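Local coordinates for protein response regulator aspartate phosphatase H (Bacillus subtilis, PDB 3Q15) that dephosphorylates the sporulation phosphotransferase Spo0F and also acts on the response regulator ComA, so controlling both sporulation and competence, at residues Phe60-Gln63 with Leu64-Asp67; Phe303-Leu306 with Gln307-Lys311. All coordinates share one frame; numbering follows the deposited sequence.

Interaction 1. Residues Phe60-Gln63 with Leu64-Asp67; sequences FRHQ and LMLD
Q63 and D67, one turn apart near the C-terminal end of helix 49-67, are joined through their side chains as well as their backbones. The Q63 chain leaves with CG anti to the backbone N (chi1 -174°) and then bends at chi2, which carries the amide along the helix to D67; there Q63 NE2 donates to D67 OD1 over 3.0 Å. NE2 meets OD1 on its syn side, 35° out of the carboxylate plane, and the N-H...O angle is 147°. On the other branch of the amide, Q63 OE1 lies 3.7 Å from L66 CD1. Replacing the glutamine with a leucine would probably leave D67 OD1 without this donor and the carboxylate freer to turn.

H62 is met by M65 and L66 from the next turn. M65 bends at its last torsion and sets its CE methyl over one face of the imidazole in a CH-pi contact, 4.0 Å from the H62 ring centroid, while L66 CD1 approaches the ring obliquely, 3.9 Å from H62 CD2. Both imidazole nitrogens are engaged elsewhere, ND1 with W19 NE1 and NE2 with E32. Towards helix 93-113, F60 CE2 lies 3.9 Å from L64 CD1, and both side chains touch L95. The backbone adds i to i+4 bonds, among them D67 N to Q63 O at 2.9 Å.

H62, a buried polar ring with both nitrogens bonded, ties the helix to helices 9-24 and 28-41 of the N-terminal three-helix bundle. The Q63-D67 pair does a different job: a carboxylate close to the helix C-terminus, where the helix dipole probably disfavours a negative charge, is given an N-H donor by Q63, which would partly offset this.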
ATOM      1  N   PHE A  60      13.915  31.026  -5.360  1.00 47.31           N
ATOM      2  CA  PHE A  60      13.901  31.490  -6.741  1.00 50.30           C
ATOM      3  C   PHE A  60      12.481  31.872  -7.144  1.00 48.86           C
ATOM      4  O   PHE A  60      12.254  32.911  -7.766  1.00 48.94           O
ATOM      5  CB  PHE A  60      14.453  30.401  -7.669  1.00 48.50           C
ATOM      6  CG  PHE A  60      14.564  30.820  -9.112  1.00 46.41           C
ATOM      7  CD1 PHE A  60      15.590  31.652  -9.529  1.00 45.26           C
ATOM      8  CD2 PHE A  60      13.654  30.362 -10.052  1.00 45.50           C
ATOM      9  CE1 PHE A  60      15.696  32.035 -10.857  1.00 46.58           C
ATOM     10  CE2 PHE A  60      13.756  30.740 -11.381  1.00 47.16           C
ATOM     11  CZ  PHE A  60      14.779  31.577 -11.784  1.00 46.91           C
ATOM     12  N   ARG A  61      11.528  31.023  -6.776  1.00 43.73           N
ATOM     13  CA  ARG A  61      10.123  31.282  -7.052  1.00 43.03           C
ATOM     14  C   ARG A  61       9.683  32.560  -6.345  1.00 46.31           C
ATOM     15  O   ARG A  61       8.932  33.360  -6.901  1.00 49.57           O
ATOM     16  CB  ARG A  61       9.270  30.094  -6.605  1.00 41.67           C
ATOM     17  CG  ARG A  61       7.792  30.242  -6.896  1.00 43.36           C
ATOM     18  CD  ARG A  61       7.535  30.538  -8.366  1.00 43.37           C
ATOM     19  NE  ARG A  61       6.104  30.644  -8.640  1.00 41.44           N
ATOM     20  CZ  ARG A  61       5.400  31.758  -8.483  1.00 42.33           C
ATOM     21  NH1 ARG A  61       5.998  32.864  -8.063  1.00 43.98           N
ATOM     22  NH2 ARG A  61       4.101  31.772  -8.748  1.00 43.41           N
ATOM     23  N   HIS A  62      10.168  32.751  -5.121  1.00 44.26           N
ATOM     24  CA  HIS A  62       9.873  33.954  -4.351  1.00 48.84           C
ATOM     25  C   HIS A  62      10.398  35.204  -5.053  1.00 53.21           C
ATOM     26  O   HIS A  62       9.752  36.252  -5.042  1.00 55.10           O
ATOM     27  CB  HIS A  62      10.470  33.851  -2.946  1.00 50.25           C
ATOM     28  CG  HIS A  62      10.267  35.077  -2.109  1.00 52.15           C
ATOM     29  ND1 HIS A  62       9.213  35.213  -1.230  1.00 53.92           N
ATOM     30  CD2 HIS A  62      10.983  36.223  -2.018  1.00 55.53           C
ATOM     31  CE1 HIS A  62       9.290  36.390  -0.633  1.00 56.57           C
ATOM     32  NE2 HIS A  62      10.354  37.022  -1.093  1.00 56.50           N
ATOM     33  N   GLN A  63      11.576  35.089  -5.659  1.00 51.59           N
ATOM     34  CA  GLN A  63      12.177  36.215  -6.367  1.00 52.97           C
ATOM     35  C   GLN A  63      11.405  36.530  -7.649  1.00 53.58           C
ATOM     36  O   GLN A  63      11.247  37.692  -8.021  1.00 52.50           O
ATOM     37  CB  GLN A  63      13.649  35.938  -6.682  1.00 52.69           C
ATOM     38  CG  GLN A  63      14.384  37.122  -7.299  1.00 56.51           C
ATOM     39  CD  GLN A  63      14.414  38.334  -6.381  1.00 62.47           C
ATOM     40  OE1 GLN A  63      14.597  38.203  -5.170  1.00 64.02           O
ATOM     41  NE2 GLN A  63      14.225  39.520  -6.953  1.00 65.03           N
ATOM     42  N   LEU A  64      10.925  35.490  -8.320  1.00 52.37           N
ATOM     43  CA  LEU A  64      10.083  35.673  -9.494  1.00 52.72           C
ATOM     44  C   LEU A  64       8.854  36.503  -9.148  1.00 53.90           C
ATOM     45  O   LEU A  64       8.434  37.355  -9.925  1.00 57.45           O
ATOM     46  CB  LEU A  64       9.656  34.322 -10.075  1.00 49.28           C
ATOM     47  CG  LEU A  64      10.703  33.568 -10.896  1.00 49.44           C
ATOM     48  CD1 LEU A  64      10.163  32.227 -11.363  1.00 48.72           C
ATOM     49  CD2 LEU A  64      11.154  34.407 -12.084  1.00 53.43           C
ATOM     50  N   MET A  65       8.277  36.247  -7.976  1.00 53.44           N
ATOM     51  CA  MET A  65       7.106  36.996  -7.532  1.00 55.56           C
ATOM     52  C   MET A  65       7.420  38.485  -7.411  1.00 54.46           C
ATOM     53  O   MET A  65       6.642  39.329  -7.853  1.00 58.65           O
ATOM     54  CB  MET A  65       6.593  36.465  -6.195  1.00 55.02           C
ATOM     55  CG  MET A  65       5.494  37.322  -5.592  1.00 55.50           C
ATOM     56  SD  MET A  65       5.015  36.776  -3.947  1.00 62.09           S
ATOM     57  CE  MET A  65       6.549  37.011  -3.051  1.00 45.90           C
ATOM     58  N   LEU A  66       8.562  38.794  -6.805  1.00 50.92           N
ATOM     59  CA  LEU A  66       9.012  40.174  -6.671  1.00 52.58           C
ATOM     60  C   LEU A  66       9.282  40.808  -8.035  1.00 53.69           C
ATOM     61  O   LEU A  66       8.952  41.970  -8.260  1.00 61.93           O
ATOM     62  CB  LEU A  66      10.267  40.248  -5.794  1.00 53.04           C
ATOM     63  CG  LEU A  66      10.153  39.670  -4.380  1.00 53.22           C
ATOM     64  CD1 LEU A  66      11.505  39.665  -3.684  1.00 53.66           C
ATOM     65  CD2 LEU A  66       9.125  40.435  -3.552  1.00 54.61           C
ATOM     66  N   ASP A  67       9.879  40.043  -8.945  1.00 62.38           N
ATOM     67  CA  ASP A  67      10.222  40.569 -10.264  1.00 70.93           C
ATOM     68  C   ASP A  67       8.989  40.865 -11.116  1.00 73.06           C
ATOM     69  O   ASP A  67       9.063  41.634 -12.075  1.00 76.32           O
ATOM     70  CB  ASP A  67      11.150  39.611 -11.015  1.00 72.17           C
ATOM     71  CG  ASP A  67      12.505  39.455 -10.345  1.00 74.53           C
ATOM     72  OD1 ASP A  67      12.864  40.307  -9.506  1.00 75.27           O
ATOM     73  OD2 ASP A  67      13.214  38.477 -10.664  1.00 76.34           O
TER

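Interaction 2. Residues Phe303-Leu306 with Gln307-Lys311; sequences FLFL and QAVYK
Q307 meets the preceding turn twice: its backbone N donates to F303 O at 3.1 Å, and its side chain, extended beyond CG, brings Q307 OE1 to 3.9 Å from L304 CD2, the two side chains crossing at a slant. A308 CB lies 3.5 Å from L304 O, and the backbone N of A308 bonds that same oxygen.

V309 follows with CB over one face of the F305 ring. Its CG1 sits between the backbone N and the carbonyl carbon (chi1 76°), a placing that turns this V309 methyl back along the helix to within 3.7 Å of F305 CE2. The backbone N of V309 donates to F305 O at 3.0 Å. The surroundings are consistent with the helical packing of the C-terminal TPR domain: helix 299-310 lies among helices 260-273, 277-290, 316-328 and 332-348, with F305 and V309 shared between helices 316-328 and 332-348, and Y310 between 260-273 and 332-348. I284 and L288 of helix 277-290 touch both F303 and Q307, and I319 of helix 316-328 packs on A308 as well as on F305 and V309.

Y310 lies side by side with L306, the two side chains pointing the same way, and the leucine methyl L306 CD2 comes to 3.6 Å from Y310 CE1. L306 O lies at the edge of the tyrosine ring, in its plane and 3.5 Å from Y310 CD1, and accepts the backbone N of Y310 at 3.1 Å. W269 of helix 260-273 touches both side chains.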
ATOM      1  N   PHE A 303      20.903  -5.410  27.418  1.00 47.28           N
ATOM      2  CA  PHE A 303      22.015  -6.117  28.039  1.00 47.27           C
ATOM      3  C   PHE A 303      21.640  -6.535  29.447  1.00 51.78           C
ATOM      4  O   PHE A 303      21.862  -7.678  29.842  1.00 49.40           O
ATOM      5  CB  PHE A 303      23.276  -5.257  28.074  1.00 48.74           C
ATOM      6  CG  PHE A 303      24.109  -5.350  26.828  1.00 52.48           C
ATOM      7  CD1 PHE A 303      24.689  -6.553  26.452  1.00 52.89           C
ATOM      8  CD2 PHE A 303      24.329  -4.233  26.040  1.00 53.52           C
ATOM      9  CE1 PHE A 303      25.465  -6.642  25.305  1.00 52.82           C
ATOM     10  CE2 PHE A 303      25.105  -4.315  24.891  1.00 54.78           C
ATOM     11  CZ  PHE A 303      25.673  -5.522  24.522  1.00 52.26           C
ATOM     12  N   LEU A 304      21.067  -5.605  30.204  1.00 54.40           N
ATOM     13  CA  LEU A 304      20.687  -5.886  31.582  1.00 51.80           C
ATOM     14  C   LEU A 304      19.637  -6.992  31.656  1.00 50.17           C
ATOM     15  O   LEU A 304      19.628  -7.787  32.598  1.00 48.80           O
ATOM     16  CB  LEU A 304      20.190  -4.617  32.274  1.00 52.78           C
ATOM     17  CG  LEU A 304      21.267  -3.558  32.521  1.00 56.16           C
ATOM     18  CD1 LEU A 304      20.656  -2.274  33.065  1.00 58.24           C
ATOM     19  CD2 LEU A 304      22.337  -4.098  33.465  1.00 57.95           C
ATOM     20  N   PHE A 305      18.756  -7.048  30.661  1.00 47.38           N
ATOM     21  CA  PHE A 305      17.739  -8.091  30.634  1.00 52.08           C
ATOM     22  C   PHE A 305      18.350  -9.471  30.396  1.00 56.38           C
ATOM     23  O   PHE A 305      17.915 -10.464  30.982  1.00 57.69           O
ATOM     24  CB  PHE A 305      16.668  -7.810  29.582  1.00 53.18           C
ATOM     25  CG  PHE A 305      15.586  -8.849  29.549  1.00 57.05           C
ATOM     26  CD1 PHE A 305      14.505  -8.767  30.412  1.00 57.61           C
ATOM     27  CD2 PHE A 305      15.665  -9.924  28.677  1.00 59.26           C
ATOM     28  CE1 PHE A 305      13.511  -9.729  30.399  1.00 54.81           C
ATOM     29  CE2 PHE A 305      14.672 -10.889  28.659  1.00 58.94           C
ATOM     30  CZ  PHE A 305      13.595 -10.790  29.523  1.00 54.77           C
ATOM     31  N   LEU A 306      19.351  -9.525  29.525  1.00 51.76           N
ATOM     32  CA  LEU A 306      20.058 -10.769  29.256  1.00 52.99           C
ATOM     33  C   LEU A 306      20.682 -11.316  30.527  1.00 55.86           C
ATOM     34  O   LEU A 306      20.551 -12.502  30.833  1.00 60.09           O
ATOM     35  CB  LEU A 306      21.146 -10.563  28.201  1.00 51.07           C
ATOM     36  CG  LEU A 306      20.685 -10.456  26.755  1.00 49.37           C
ATOM     37  CD1 LEU A 306      21.888 -10.462  25.826  1.00 46.02           C
ATOM     38  CD2 LEU A 306      19.749 -11.603  26.429  1.00 51.37           C
ATOM     39  N   GLN A 307      21.374 -10.449  31.258  1.00 55.55           N
ATOM     40  CA  GLN A 307      22.003 -10.851  32.508  1.00 54.79           C
ATOM     41  C   GLN A 307      20.969 -11.422  33.460  1.00 53.57           C
ATOM     42  O   GLN A 307      21.194 -12.452  34.091  1.00 55.21           O
ATOM     43  CB  GLN A 307      22.689  -9.661  33.177  1.00 59.42           C
ATOM     44  CG  GLN A 307      23.986  -9.228  32.532  1.00 62.91           C
ATOM     45  CD  GLN A 307      24.708  -8.183  33.357  1.00 65.00           C
ATOM     46  OE1 GLN A 307      24.100  -7.504  34.184  1.00 62.71           O
ATOM     47  NE2 GLN A 307      26.011  -8.053  33.144  1.00 68.44           N
ATOM     48  N   ALA A 308      19.832 -10.741  33.556  1.00 50.34           N
ATOM     49  CA  ALA A 308      18.828 -11.062  34.565  1.00 55.46           C
ATOM     50  C   ALA A 308      18.103 -12.374  34.293  1.00 55.21           C
ATOM     51  O   ALA A 308      17.830 -13.143  35.217  1.00 55.69           O
ATOM     52  CB  ALA A 308      17.828  -9.920  34.699  1.00 50.40           C
ATOM     53  N   VAL A 309      17.800 -12.631  33.025  1.00 53.13           N
ATOM     54  CA  VAL A 309      16.955 -13.765  32.668  1.00 53.38           C
ATOM     55  C   VAL A 309      17.740 -15.057  32.431  1.00 54.29           C
ATOM     56  O   VAL A 309      17.209 -16.147  32.641  1.00 53.32           O
ATOM     57  CB  VAL A 309      16.071 -13.455  31.439  1.00 50.68           C
ATOM     58  CG1 VAL A 309      16.894 -13.505  30.164  1.00 49.83           C
ATOM     59  CG2 VAL A 309      14.908 -14.429  31.362  1.00 50.57           C
ATOM     60  N   TYR A 310      18.994 -14.931  31.999  1.00 54.67           N
ATOM     61  CA  TYR A 310      19.834 -16.102  31.735  1.00 59.05           C
ATOM     62  C   TYR A 310      20.779 -16.421  32.893  1.00 62.55           C
ATOM     63  O   TYR A 310      21.579 -17.353  32.810  1.00 66.24           O
ATOM     64  CB  TYR A 310      20.621 -15.940  30.427  1.00 56.93           C
ATOM     65  CG  TYR A 310      19.744 -15.987  29.199  1.00 54.89           C
ATOM     66  CD1 TYR A 310      19.397 -14.825  28.523  1.00 54.03           C
ATOM     67  CD2 TYR A 310      19.247 -17.194  28.725  1.00 55.78           C
ATOM     68  CE1 TYR A 310      18.578 -14.864  27.406  1.00 55.15           C
ATOM     69  CE2 TYR A 310      18.431 -17.244  27.612  1.00 55.58           C
ATOM     70  CZ  TYR A 310      18.100 -16.076  26.955  1.00 57.01           C
ATOM     71  OH  TYR A 310      17.287 -16.119  25.845  1.00 58.56           O
ATOM     72  N   LYS A 311      20.684 -15.640  33.964  1.00 63.81           N
ATOM     73  CA  LYS A 311      21.456 -15.881  35.178  1.00 67.21           C
ATOM     74  C   LYS A 311      21.064 -17.228  35.782  1.00 67.56           C
ATOM     75  O   LYS A 311      19.916 -17.653  35.653  1.00 67.50           O
ATOM     76  CB  LYS A 311      21.195 -14.751  36.178  1.00 69.63           C
ATOM     77  CG  LYS A 311      21.867 -14.902  37.528  1.00 74.88           C
ATOM     78  CD  LYS A 311      21.577 -13.694  38.413  1.00 80.06           C
ATOM     79  CE  LYS A 311      22.158 -13.861  39.814  1.00 87.15           C
ATOM     80  NZ  LYS A 311      21.493 -14.951  40.585  1.00 89.95           N
TER

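How the interactions relate
Interactions 1 and 2 are both local contacts within single helices, repeated i to i+4 bonds dressed with side-chain pairs, but they lie on opposite sides of the chain's centre. Their centres are 62 Å apart and their nearest atoms about 48 Å apart, so neither touches the other. Residues 60-67 belong to the N-terminal three-helix bundle, whereas residues 303-311 lie in the large C-terminal TPR domain. They differ in chemistry too: interaction 1 includes a buried histidine with polar partners and a side-chain hydrogen bond, while the side chains of interaction 2 meet mainly through apolar groups. F60 also packs on another protein chain of the assembly; none touches interaction 2.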